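Local atomic coordinates of esterase YbfF (Escherichia coli, PDB entry 3BF7), a protein that is probably an esterase, perhaps a thioesterase, of the alpha/beta hydrolase fold, with a helical cap and a substrate-binding crevice formed by its domain arrangement. Residues A97-A100 with R105-K108; I114-Y119 with A198-G203; R122-I127 with S206-E211; S137-R142 with A146-Q151. The protein carries 1 engineered substitution. All blocks are in the same frame, centred on the assembly; numbering follows the deposited sequence.

Contact 1 of 4, residues A97-A100 with R105-K108; sequences ALTA and RIDK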
loop_
_atom_site.group_PDB
_atom_site.type_symbol
_atom_site.label_atom_id
_atom_site.label_comp_id
_atom_site.label_asym_id
_atom_site.label_seq_id
_atom_site.Cartn_x
_atom_site.Cartn_y
_atom_site.Cartn_z
ATOM N N ALA A 97 -6.631 5.600 -7.495
ATOM C CA ALA A 97 -6.988 7.002 -7.682
ATOM C C ALA A 97 -6.140 7.627 -8.790
ATOM O O ALA A 97 -6.589 8.546 -9.479
ATOM C CB ALA A 97 -6.801 7.770 -6.379
ATOM N N LEU A 98 -4.918 7.128 -8.963
ATOM C CA LEU A 98 -4.038 7.651 -9.999
ATOM C C LEU A 98 -4.627 7.421 -11.389
ATOM O O LEU A 98 -4.385 8.213 -12.299
ATOM C CB LEU A 98 -2.654 7.000 -9.905
ATOM C CG LEU A 98 -1.622 7.463 -10.945
ATOM C CD1 LEU A 98 -1.368 8.959 -10.814
ATOM C CD2 LEU A 98 -0.329 6.685 -10.752
ATOM N N THR A 99 -5.404 6.354 -11.565
ATOM C CA THR A 99 -5.996 6.100 -12.877
ATOM C C THR A 99 -6.951 7.217 -13.284
ATOM O O THR A 99 -7.141 7.472 -14.472
ATOM C CB THR A 99 -6.779 4.755 -12.941
ATOM O OG1 THR A 99 -7.949 4.827 -12.117
ATOM C CG2 THR A 99 -5.900 3.599 -12.496
ATOM N N ALA A 100 -7.550 7.884 -12.302
ATOM C CA ALA A 100 -8.480 8.970 -12.585
ATOM C C ALA A 100 -7.749 10.292 -12.785
ATOM O O ALA A 100 -8.178 11.134 -13.575
ATOM C CB ALA A 100 -9.489 9.100 -11.449
ATOM N N ARG A 105 0.069 7.906 -17.164
ATOM C CA ARG A 105 1.304 7.639 -16.435
ATOM C C ARG A 105 1.338 6.215 -15.878
ATOM O O ARG A 105 2.323 5.809 -15.260
ATOM C CB ARG A 105 1.478 8.643 -15.289
ATOM C CG ARG A 105 1.414 10.112 -15.714
ATOM C CD ARG A 105 2.444 10.452 -16.792
ATOM N NE ARG A 105 3.820 10.444 -16.298
ATOM C CZ ARG A 105 4.372 11.421 -15.585
ATOM N NH1 ARG A 105 3.671 12.500 -15.270
ATOM N NH2 ARG A 105 5.635 11.321 -15.193
ATOM N N ILE A 106 0.268 5.459 -16.110
ATOM C CA ILE A 106 0.171 4.084 -15.621
ATOM C C ILE A 106 0.141 3.052 -16.745
ATOM O O ILE A 106 -0.545 3.232 -17.754
ATOM C CB ILE A 106 -1.112 3.873 -14.787
ATOM C CG1 ILE A 106 -1.205 4.925 -13.685
ATOM C CG2 ILE A 106 -1.117 2.474 -14.180
ATOM C CD1 ILE A 106 -2.520 4.896 -12.934
ATOM N N ASP A 107 0.889 1.970 -16.561
ATOM C CA ASP A 107 0.922 0.880 -17.526
ATOM C C ASP A 107 -0.038 -0.160 -16.955
ATOM O O ASP A 107 -1.228 -0.155 -17.269
ATOM C CB ASP A 107 2.334 0.298 -17.634
ATOM C CG ASP A 107 2.457 -0.726 -18.746
ATOM O OD1 ASP A 107 1.422 -1.081 -19.347
ATOM O OD2 ASP A 107 3.588 -1.178 -19.014
ATOM N N LYS A 108 0.479 -1.042 -16.105
ATOM C CA LYS A 108 -0.360 -2.052 -15.471
ATOM C C LYS A 108 -0.631 -1.664 -14.017
ATOM O O LYS A 108 0.052 -0.795 -13.460
ATOM C CB LYS A 108 0.295 -3.428 -15.572
ATOM C CG LYS A 108 0.376 -3.913 -17.014
ATOM C CD LYS A 108 0.670 -5.396 -17.109
ATOM C CE LYS A 108 0.585 -5.866 -18.552
ATOM N NZ LYS A 108 0.715 -7.342 -18.660
#
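With CG1 of Ile-106 anti to the carbonyl carbon (chi1 -53°) and chi2 extended, CD1 is carried out toward helix 90-101; Leu-98, whose CG lies anti to its own backbone N, reaches the other way, and the two side chains lie alongside each other. CD1 of Ile-106 presses on CG of Leu-98 at 3.4 Å, tighter than usual for two carbons, while CD2 of Leu-98 lies 3.5 Å from CG1 of Ile-106. CD1 of Ile-106 also meets Thr-99, 3.5 Å from its backbone N and 3.6 Å from its CG2. This is the helix-to-strand packing of a beta-alpha-beta unit, strand 83-88, helix 90-101 and strand 106-112, whose two strands belong to the central sheet of the alpha/beta hydrolase fold. Phe-85 of strand 83-88 touches both Leu-98 and Ile-106, and Val-72 of helix 64-78 packs on Leu-98. An alanine in place of Leu-98 would probably open a gap beside CG1 and CD1 of Ile-106 and leave that side chain freer to turn. Thr-99 offers its methyl to the contact, and its OG1 is hydrogen-bonded to the O of Met-96 within the helix.

Contact 2 of 4, residues I114-Y119 with A198-G203; sequences IAPVDY and ALFIPG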
loop_
_atom_site.group_PDB
_atom_site.type_symbol
_atom_site.label_atom_id
_atom_site.label_comp_id
_atom_site.label_asym_id
_atom_site.label_seq_id
_atom_site.Cartn_x
_atom_site.Cartn_y
_atom_site.Cartn_z
ATOM N N ILE A 114 -7.633 -4.926 -1.349
ATOM C CA ILE A 114 -8.293 -3.641 -1.234
ATOM C C ILE A 114 -9.319 -3.473 -2.356
ATOM O O ILE A 114 -9.154 -4.007 -3.458
ATOM C CB ILE A 114 -7.240 -2.497 -1.307
ATOM C CG1 ILE A 114 -7.878 -1.148 -0.973
ATOM C CG2 ILE A 114 -6.598 -2.462 -2.687
ATOM C CD1 ILE A 114 -8.336 -1.034 0.462
ATOM N N ALA A 115 -10.386 -2.741 -2.058
ATOM C CA ALA A 115 -11.427 -2.455 -3.037
ATOM C C ALA A 115 -11.631 -0.942 -3.051
ATOM O O ALA A 115 -11.401 -0.268 -2.043
ATOM C CB ALA A 115 -12.725 -3.154 -2.657
ATOM N N PRO A 116 -12.046 -0.384 -4.198
ATOM C CA PRO A 116 -12.275 1.059 -4.316
ATOM C C PRO A 116 -13.631 1.413 -3.717
ATOM O O PRO A 116 -14.594 1.713 -4.429
ATOM C CB PRO A 116 -12.205 1.294 -5.822
ATOM C CG PRO A 116 -12.790 0.032 -6.373
ATOM C CD PRO A 116 -12.161 -1.046 -5.511
ATOM N N VAL A 117 -13.686 1.366 -2.389
ATOM C CA VAL A 117 -14.906 1.641 -1.652
ATOM C C VAL A 117 -14.615 2.299 -0.313
ATOM O O VAL A 117 -13.509 2.192 0.220
ATOM C CB VAL A 117 -15.678 0.330 -1.342
ATOM C CG1 VAL A 117 -16.052 -0.382 -2.633
ATOM C CG2 VAL A 117 -14.829 -0.580 -0.446
ATOM N N ASP A 118 -15.622 2.986 0.214
ATOM C CA ASP A 118 -15.538 3.603 1.533
ATOM C C ASP A 118 -16.045 2.479 2.442
ATOM O O ASP A 118 -17.209 2.085 2.355
ATOM C CB ASP A 118 -16.486 4.801 1.618
ATOM C CG ASP A 118 -16.411 5.521 2.954
ATOM O OD1 ASP A 118 -15.954 4.920 3.950
ATOM O OD2 ASP A 118 -16.829 6.698 3.007
ATOM N N TYR A 119 -15.182 1.951 3.301
ATOM C CA TYR A 119 -15.589 0.853 4.171
ATOM C C TYR A 119 -16.532 1.259 5.300
ATOM O O TYR A 119 -17.174 0.406 5.910
ATOM C CB TYR A 119 -14.354 0.137 4.717
ATOM C CG TYR A 119 -13.598 -0.630 3.652
ATOM C CD1 TYR A 119 -14.065 -1.860 3.184
ATOM C CD2 TYR A 119 -12.423 -0.123 3.104
ATOM C CE1 TYR A 119 -13.373 -2.567 2.196
ATOM C CE2 TYR A 119 -11.726 -0.819 2.120
ATOM C CZ TYR A 119 -12.202 -2.037 1.674
ATOM O OH TYR A 119 -11.495 -2.729 0.714
ATOM N N ALA A 198 -6.875 -4.862 -14.873
ATOM C CA ALA A 198 -6.327 -4.519 -13.563
ATOM C C ALA A 198 -6.383 -5.761 -12.691
ATOM O O ALA A 198 -7.387 -6.467 -12.690
ATOM C CB ALA A 198 -7.144 -3.402 -12.932
ATOM N N LEU A 199 -5.314 -6.025 -11.946
ATOM C CA LEU A 199 -5.269 -7.201 -11.087
ATOM C C LEU A 199 -5.535 -6.876 -9.628
ATOM O O LEU A 199 -4.912 -5.979 -9.057
ATOM C CB LEU A 199 -3.902 -7.892 -11.194
ATOM C CG LEU A 199 -3.706 -9.128 -10.304
ATOM C CD1 LEU A 199 -4.634 -10.245 -10.762
ATOM C CD2 LEU A 199 -2.251 -9.584 -10.359
ATOM N N PHE A 200 -6.477 -7.604 -9.039
ATOM C CA PHE A 200 -6.808 -7.467 -7.629
ATOM C C PHE A 200 -6.411 -8.782 -6.976
ATOM O O PHE A 200 -6.741 -9.856 -7.485
ATOM C CB PHE A 200 -8.300 -7.206 -7.436
ATOM C CG PHE A 200 -8.715 -5.833 -7.853
ATOM C CD1 PHE A 200 -8.810 -5.503 -9.201
ATOM C CD2 PHE A 200 -8.921 -4.840 -6.901
ATOM C CE1 PHE A 200 -9.098 -4.199 -9.598
ATOM C CE2 PHE A 200 -9.208 -3.532 -7.288
ATOM C CZ PHE A 200 -9.295 -3.213 -8.638
ATOM N N ILE A 201 -5.690 -8.696 -5.864
ATOM C CA ILE A 201 -5.235 -9.883 -5.150
ATOM C C ILE A 201 -5.751 -9.865 -3.716
ATOM O O ILE A 201 -5.101 -9.329 -2.811
ATOM C CB ILE A 201 -3.688 -9.969 -5.129
ATOM C CG1 ILE A 201 -3.142 -9.926 -6.558
ATOM C CG2 ILE A 201 -3.244 -11.261 -4.445
ATOM C CD1 ILE A 201 -1.626 -9.897 -6.643
ATOM N N PRO A 202 -6.941 -10.441 -3.493
ATOM C CA PRO A 202 -7.522 -10.480 -2.150
ATOM C C PRO A 202 -6.987 -11.639 -1.314
ATOM O O PRO A 202 -6.553 -12.666 -1.848
ATOM C CB PRO A 202 -9.019 -10.671 -2.414
ATOM C CG PRO A 202 -9.200 -10.315 -3.866
ATOM C CD PRO A 202 -7.945 -10.815 -4.501
ATOM N N GLY A 203 -7.012 -11.458 -0.000
ATOM C CA GLY A 203 -6.620 -12.529 0.891
ATOM C C GLY A 203 -7.899 -13.310 1.146
ATOM O O GLY A 203 -8.945 -12.717 1.418
#
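The ring of Phe-200 turns its edge, not its face, to the backbone of Ile-114: the O of Ile-114 sits in the ring plane, 3.5 Å from CD2 of Phe-200 and 3.9 Å from CE2. The bond leaving the backbone of Phe-200 points from strand 198-201 toward the loop 114-119, and chi1 -72° sets CG beside the backbone N, which brings the CD2-CE2 side to Ile-114. CD of Pro-116 approaches CE2 of Phe-200 obliquely at 4.2 Å, a looser apolar contact. Pro-116 is the centre of an inverse gamma turn, closed by a weak bond from Val-117 N to the O of Ala-115 (2.8 Å), so a residue touching the ring is itself the middle of the bend. The loop is also fastened to itself by Ala-115 N, which donates to OH of Tyr-119 at 3.0 Å with a bent N-H...O angle of 141°. Met-96 of helix 90-101 touches both Phe-200 and Pro-116, so the ring lies between strand and helix where the loop leaves the carboxyl end of strand 106-112. Next to Ile-114 stands Asp-113, the probable acid of a Ser-His-Asp triad, whose OD2 accepts from the N of Gly-203. Since ring C-H groups carry slight positive charge, the carbonyl at the Phe-200 edge probably gains a weak electrostatic attraction in a buried place with no hydrogen bond across the contact.

Contact 3 of 4, residues R122-I127 with S206-E211; sequences RRHDEI and SPYVSE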
loop_
_atom_site.group_PDB
_atom_site.type_symbol
_atom_site.label_atom_id
_atom_site.label_comp_id
_atom_site.label_asym_id
_atom_site.label_seq_id
_atom_site.Cartn_x
_atom_site.Cartn_y
_atom_site.Cartn_z
ATOM N N ARG A 122 -14.526 1.801 11.597
ATOM C CA ARG A 122 -13.265 2.139 12.239
ATOM C C ARG A 122 -12.644 0.775 12.515
ATOM O O ARG A 122 -13.227 -0.051 13.220
ATOM C CB ARG A 122 -13.483 2.914 13.538
ATOM C CG ARG A 122 -14.029 4.322 13.320
ATOM C CD ARG A 122 -13.858 5.186 14.558
ATOM N NE ARG A 122 -12.460 5.529 14.814
ATOM C CZ ARG A 122 -11.812 6.545 14.248
ATOM N NH1 ARG A 122 -12.428 7.336 13.381
ATOM N NH2 ARG A 122 -10.543 6.774 14.558
ATOM N N ARG A 123 -11.474 0.533 11.935
ATOM C CA ARG A 123 -10.786 -0.747 12.076
ATOM C C ARG A 123 -9.426 -0.664 12.749
ATOM O O ARG A 123 -8.732 -1.678 12.848
ATOM C CB ARG A 123 -10.579 -1.392 10.698
ATOM C CG ARG A 123 -11.703 -2.290 10.229
ATOM C CD ARG A 123 -11.249 -3.155 9.063
ATOM N NE ARG A 123 -11.078 -2.400 7.826
ATOM C CZ ARG A 123 -11.772 -2.635 6.716
ATOM N NH1 ARG A 123 -12.678 -3.600 6.696
ATOM N NH2 ARG A 123 -11.559 -1.912 5.626
ATOM N N HIS A 124 -9.040 0.519 13.216
ATOM C CA HIS A 124 -7.721 0.681 13.812
ATOM C C HIS A 124 -7.678 1.348 15.173
ATOM O O HIS A 124 -6.612 1.774 15.605
ATOM C CB HIS A 124 -6.814 1.473 12.861
ATOM C CG HIS A 124 -6.595 0.808 11.540
ATOM N ND1 HIS A 124 -7.533 0.819 10.531
ATOM C CD2 HIS A 124 -5.549 0.084 11.073
ATOM C CE1 HIS A 124 -7.075 0.134 9.500
ATOM N NE2 HIS A 124 -5.873 -0.325 9.803
ATOM N N ASP A 125 -8.803 1.433 15.869
ATOM C CA ASP A 125 -8.782 2.106 17.159
ATOM C C ASP A 125 -7.832 1.491 18.175
ATOM O O ASP A 125 -7.150 2.214 18.901
ATOM C CB ASP A 125 -10.185 2.184 17.754
ATOM C CG ASP A 125 -11.061 3.204 17.052
ATOM O OD1 ASP A 125 -10.571 3.915 16.141
ATOM O OD2 ASP A 125 -12.250 3.296 17.424
ATOM N N GLU A 126 -7.779 0.166 18.237
ATOM C CA GLU A 126 -6.891 -0.495 19.183
ATOM C C GLU A 126 -5.432 -0.307 18.777
ATOM O O GLU A 126 -4.552 -0.201 19.632
ATOM C CB GLU A 126 -7.263 -1.973 19.286
ATOM C CG GLU A 126 -8.689 -2.152 19.785
ATOM C CD GLU A 126 -9.181 -3.573 19.686
ATOM O OE1 GLU A 126 -8.891 -4.366 20.602
ATOM O OE2 GLU A 126 -9.853 -3.892 18.684
ATOM N N ILE A 127 -5.181 -0.258 17.471
ATOM C CA ILE A 127 -3.829 -0.027 16.973
ATOM C C ILE A 127 -3.405 1.398 17.366
ATOM O O ILE A 127 -2.290 1.606 17.847
ATOM C CB ILE A 127 -3.768 -0.239 15.437
ATOM C CG1 ILE A 127 -3.769 -1.743 15.136
ATOM C CG2 ILE A 127 -2.531 0.434 14.852
ATOM C CD1 ILE A 127 -3.922 -2.079 13.669
ATOM N N SER A 206 -9.726 -12.498 4.396
ATOM C CA SER A 206 -9.885 -11.066 4.621
ATOM C C SER A 206 -11.179 -10.564 3.993
ATOM O O SER A 206 -11.583 -11.033 2.932
ATOM C CB SER A 206 -8.713 -10.297 4.018
ATOM O OG SER A 206 -8.966 -8.903 4.064
ATOM N N PRO A 207 -11.835 -9.586 4.638
ATOM C CA PRO A 207 -13.090 -9.024 4.134
ATOM C C PRO A 207 -12.928 -7.797 3.237
ATOM O O PRO A 207 -13.920 -7.240 2.775
ATOM C CB PRO A 207 -13.827 -8.675 5.413
ATOM C CG PRO A 207 -12.711 -8.115 6.244
ATOM C CD PRO A 207 -11.573 -9.110 6.010
ATOM N N TYR A 208 -11.693 -7.372 2.991
ATOM C CA TYR A 208 -11.461 -6.182 2.176
ATOM C C TYR A 208 -11.996 -6.222 0.745
ATOM O O TYR A 208 -12.369 -5.180 0.202
ATOM C CB TYR A 208 -9.968 -5.840 2.156
ATOM C CG TYR A 208 -9.479 -5.085 3.377
ATOM C CD1 TYR A 208 -9.193 -3.720 3.309
ATOM C CD2 TYR A 208 -9.278 -5.737 4.594
ATOM C CE1 TYR A 208 -8.714 -3.023 4.423
ATOM C CE2 TYR A 208 -8.802 -5.050 5.715
ATOM C CZ TYR A 208 -8.520 -3.697 5.621
ATOM O OH TYR A 208 -8.029 -3.027 6.719
ATOM N N VAL A 209 -12.039 -7.400 0.127
ATOM C CA VAL A 209 -12.532 -7.494 -1.247
ATOM C C VAL A 209 -13.663 -8.506 -1.404
ATOM O O VAL A 209 -13.747 -9.212 -2.409
ATOM C CB VAL A 209 -11.396 -7.863 -2.239
ATOM C CG1 VAL A 209 -11.801 -7.482 -3.663
ATOM C CG2 VAL A 209 -10.109 -7.157 -1.853
ATOM N N SER A 210 -14.542 -8.564 -0.413
ATOM C CA SER A 210 -15.667 -9.491 -0.452
ATOM C C SER A 210 -16.735 -9.059 -1.458
ATOM O O SER A 210 -16.693 -7.952 -2.002
ATOM C CB SER A 210 -16.284 -9.625 0.940
ATOM O OG SER A 210 -16.720 -8.370 1.418
ATOM N N GLU A 211 -17.698 -9.948 -1.684
ATOM C CA GLU A 211 -18.785 -9.738 -2.633
ATOM C C GLU A 211 -19.577 -8.436 -2.524
ATOM O O GLU A 211 -20.018 -7.898 -3.540
ATOM C CB GLU A 211 -19.756 -10.921 -2.558
ATOM C CG GLU A 211 -20.958 -10.826 -3.488
ATOM C CD GLU A 211 -20.565 -10.766 -4.951
ATOM O OE1 GLU A 211 -19.792 -11.639 -5.396
ATOM O OE2 GLU A 211 -21.035 -9.849 -5.656
HETATM O O HOH W 1 -14.582 -4.973 4.896
#
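Beside the probable Ser-His-Asp triad, the guanidinium of Arg-123, just ahead of helix 125-136, is stacked over the ring of Tyr-208 from the loop after strand 198-201. The planes are 29° apart, and CZ of Arg-123 stands 4.0 Å from the centroid of the Tyr-208 ring, over its face, as a cation-pi pair. NH2 of Arg-123 comes closest, 3.3 Å from CE1 of Tyr-208, while NE lies beyond the ring, above OH of Tyr-208 at 3.3 Å, too poorly angled for a hydrogen bond. Arginine and tyrosine approach from opposing sides, and the arginine's bend at chi3 (-72°) turns its guanidinium onto the ring. At the guanidinium edge, in its plane, a water accepts from NH1 of Arg-123 at 3.0 Å and donates a weak bond to the O of Pro-207. In this alpha/beta hydrolase loop 206-211 borders the site: Tyr-208 touches Ser-89 and Asp-113 and stacks on His-234 of the presumed triad, and Ser-206 OG is bonded to Asp-113 OD1. With an alanine at Tyr-208, the guanidinium of Arg-123 would probably lose the aromatic face beneath it, and the ring of His-234 its stacking partner. His-124, the N-cap of helix 125-136, brings CE1 to 4.3 Å from OH of Tyr-208, while its ND1 is hydrogen-bonded to OH of Tyr-182.

Contact 4 of 4, residues S137-R142 with A146-Q151; sequences SDAQTR and AAIMRQ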
loop_
_atom_site.group_PDB
_atom_site.type_symbol
_atom_site.label_atom_id
_atom_site.label_comp_id
_atom_site.label_asym_id
_atom_site.label_seq_id
_atom_site.Cartn_x
_atom_site.Cartn_y
_atom_site.Cartn_z
ATOM N N SER A 137 4.658 5.990 27.174
ATOM C CA SER A 137 5.560 5.261 28.060
ATOM C C SER A 137 6.980 5.787 27.898
ATOM O O SER A 137 7.197 6.818 27.270
ATOM C CB SER A 137 5.540 3.771 27.727
ATOM O OG SER A 137 6.165 3.526 26.478
ATOM N N ASP A 138 7.944 5.073 28.468
ATOM C CA ASP A 138 9.342 5.471 28.369
ATOM C C ASP A 138 10.082 4.510 27.445
ATOM O O ASP A 138 11.312 4.484 27.413
ATOM C CB ASP A 138 9.995 5.470 29.754
ATOM C CG ASP A 138 9.332 6.440 30.712
ATOM O OD1 ASP A 138 9.280 7.648 30.398
ATOM O OD2 ASP A 138 8.862 5.993 31.780
ATOM N N ALA A 139 9.319 3.723 26.692
ATOM C CA ALA A 139 9.883 2.750 25.764
ATOM C C ALA A 139 10.795 3.410 24.734
ATOM O O ALA A 139 10.433 4.416 24.122
ATOM C CB ALA A 139 8.762 1.992 25.061
ATOM N N GLN A 140 11.976 2.828 24.546
ATOM C CA GLN A 140 12.953 3.348 23.595
ATOM C C GLN A 140 13.272 2.330 22.502
ATOM O O GLN A 140 13.501 2.700 21.351
ATOM C CB GLN A 140 14.245 3.730 24.324
ATOM C CG GLN A 140 14.104 4.896 25.293
ATOM C CD GLN A 140 13.918 6.229 24.590
ATOM O OE1 GLN A 140 13.737 7.262 25.236
ATOM N NE2 GLN A 140 13.971 6.215 23.262
ATOM N N THR A 141 13.287 1.052 22.867
ATOM C CA THR A 141 13.585 -0.011 21.913
ATOM C C THR A 141 12.315 -0.696 21.430
ATOM O O THR A 141 11.248 -0.546 22.030
ATOM C CB THR A 141 14.493 -1.084 22.536
ATOM O OG1 THR A 141 13.781 -1.767 23.575
ATOM C CG2 THR A 141 15.745 -0.447 23.119
ATOM N N ARG A 142 12.435 -1.453 20.345
ATOM C CA ARG A 142 11.292 -2.163 19.789
ATOM C C ARG A 142 10.819 -3.252 20.744
ATOM O O ARG A 142 9.626 -3.553 20.814
ATOM C CB ARG A 142 11.655 -2.765 18.429
ATOM C CG ARG A 142 11.908 -1.714 17.357
ATOM C CD ARG A 142 12.213 -2.328 16.002
ATOM N NE ARG A 142 12.302 -1.304 14.964
ATOM C CZ ARG A 142 12.559 -1.551 13.684
ATOM N NH1 ARG A 142 12.754 -2.796 13.271
ATOM N NH2 ARG A 142 12.625 -0.550 12.815
ATOM N N ALA A 146 7.146 -3.431 22.020
ATOM C CA ALA A 146 6.358 -4.632 21.771
ATOM C C ALA A 146 5.615 -5.087 23.025
ATOM O O ALA A 146 4.451 -5.480 22.955
ATOM C CB ALA A 146 7.259 -5.750 21.263
ATOM N N ALA A 147 6.291 -5.032 24.169
ATOM C CA ALA A 147 5.689 -5.446 25.432
ATOM C C ALA A 147 4.427 -4.645 25.724
ATOM O O ALA A 147 3.429 -5.186 26.200
ATOM C CB ALA A 147 6.694 -5.278 26.570
ATOM N N ILE A 148 4.473 -3.350 25.435
ATOM C CA ILE A 148 3.329 -2.479 25.665
ATOM C C ILE A 148 2.215 -2.757 24.663
ATOM O O ILE A 148 1.043 -2.841 25.029
ATOM C CB ILE A 148 3.735 -0.997 25.557
ATOM C CG1 ILE A 148 4.723 -0.658 26.672
ATOM C CG2 ILE A 148 2.504 -0.103 25.630
ATOM C CD1 ILE A 148 5.263 0.739 26.595
ATOM N N MET A 149 2.587 -2.910 23.399
ATOM C CA MET A 149 1.606 -3.156 22.354
ATOM C C MET A 149 0.850 -4.465 22.525
ATOM O O MET A 149 -0.315 -4.565 22.140
ATOM C CB MET A 149 2.293 -3.106 20.994
ATOM C CG MET A 149 2.929 -1.755 20.734
ATOM S SD MET A 149 3.667 -1.607 19.114
ATOM C CE MET A 149 2.235 -1.144 18.131
ATOM N N ARG A 150 1.504 -5.466 23.107
ATOM C CA ARG A 150 0.855 -6.754 23.318
ATOM C C ARG A 150 -0.265 -6.640 24.347
ATOM O O ARG A 150 -1.070 -7.555 24.494
ATOM C CB ARG A 150 1.869 -7.806 23.774
ATOM C CG ARG A 150 2.942 -8.113 22.746
ATOM C CD ARG A 150 3.663 -9.416 23.058
ATOM N NE ARG A 150 4.724 -9.681 22.090
ATOM C CZ ARG A 150 5.960 -9.203 22.184
ATOM N NH1 ARG A 150 6.303 -8.438 23.211
ATOM N NH2 ARG A 150 6.849 -9.476 21.239
ATOM N N GLN A 151 -0.311 -5.514 25.051
ATOM C CA GLN A 151 -1.345 -5.280 26.056
ATOM C C GLN A 151 -2.603 -4.741 25.382
ATOM O O GLN A 151 -3.663 -4.645 26.004
ATOM C CB GLN A 151 -0.847 -4.277 27.101
ATOM C CG GLN A 151 0.478 -4.665 27.742
ATOM C CD GLN A 151 0.969 -3.645 28.752
ATOM O OE1 GLN A 151 2.060 -3.785 29.308
ATOM N NE2 GLN A 151 0.167 -2.615 28.999
#
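Ile-148 reaches from helix 142-149 to the loop at Ser-137. Its CB points toward that loop and bears two branches; CG1, anti to the carbonyl carbon (chi1 -65°), carries the chain onward, and with chi2 extended at 176° the terminal CD1 arrives against Ser-137 and Ala-139. There CD1 of Ile-148 lies 4.0 Å from CB of Ala-139, an ordinary apolar contact. Its modelled approach to the serine side chain is shorter than a methyl normally allows, and the exact spacing there is doubtful. The residue also packs against Ala-133 and Val-134 of helix 125-136. Ser-137 is the first residue to leave that helix. Its OG accepts from the N of Ala-139 at 3.2 Å, a fairly straight bond of 163° that makes an ST turn, and is hydrogen-bonded as well to the O of Val-134, two partners that would favour this rotation of the serine. At the other end of the contact the O of Arg-142 accepts from Ala-146 N at 2.8 Å, in the first turn of helix 142-149. Thr-141 is the N-cap of this helix, and the guanidinium of Arg-142 turns off to give an NE bond to the O of Phe-166. The contact thus lies at the surface, at the corner where helix 125-136 hands over to helix 142-149, helices that probably belong to the helical cap; through Ala-146 and Met-149 the second also rests on Leu-162 and Leu-163 of helix 156-163, Met-149 touching Val-134 as well.

Overall arrangement
From the N terminus, contact 1 comes first, closing the short connection between helix 90-101 and strand 106-112 before any other contact opens. The chain then runs off that strand into 114-119 and 122-127, the opening halves of contacts 2 and 3. Contact 4 follows, a local closure of the loop after helix 125-136 on helix 142-149, nested inside both long loops. The chain returns at 198-203 and then 206-211, so contacts 2 and 3 cross; they touch directly, with Tyr-119 OH probably bonded to Tyr-208 O. Contacts 1 and 2 reach neighbouring strands of the central sheet, contact 3 ties the approach to helix 125-136 to a loop beside the sheet, and contact 4 lies among the outlying helices.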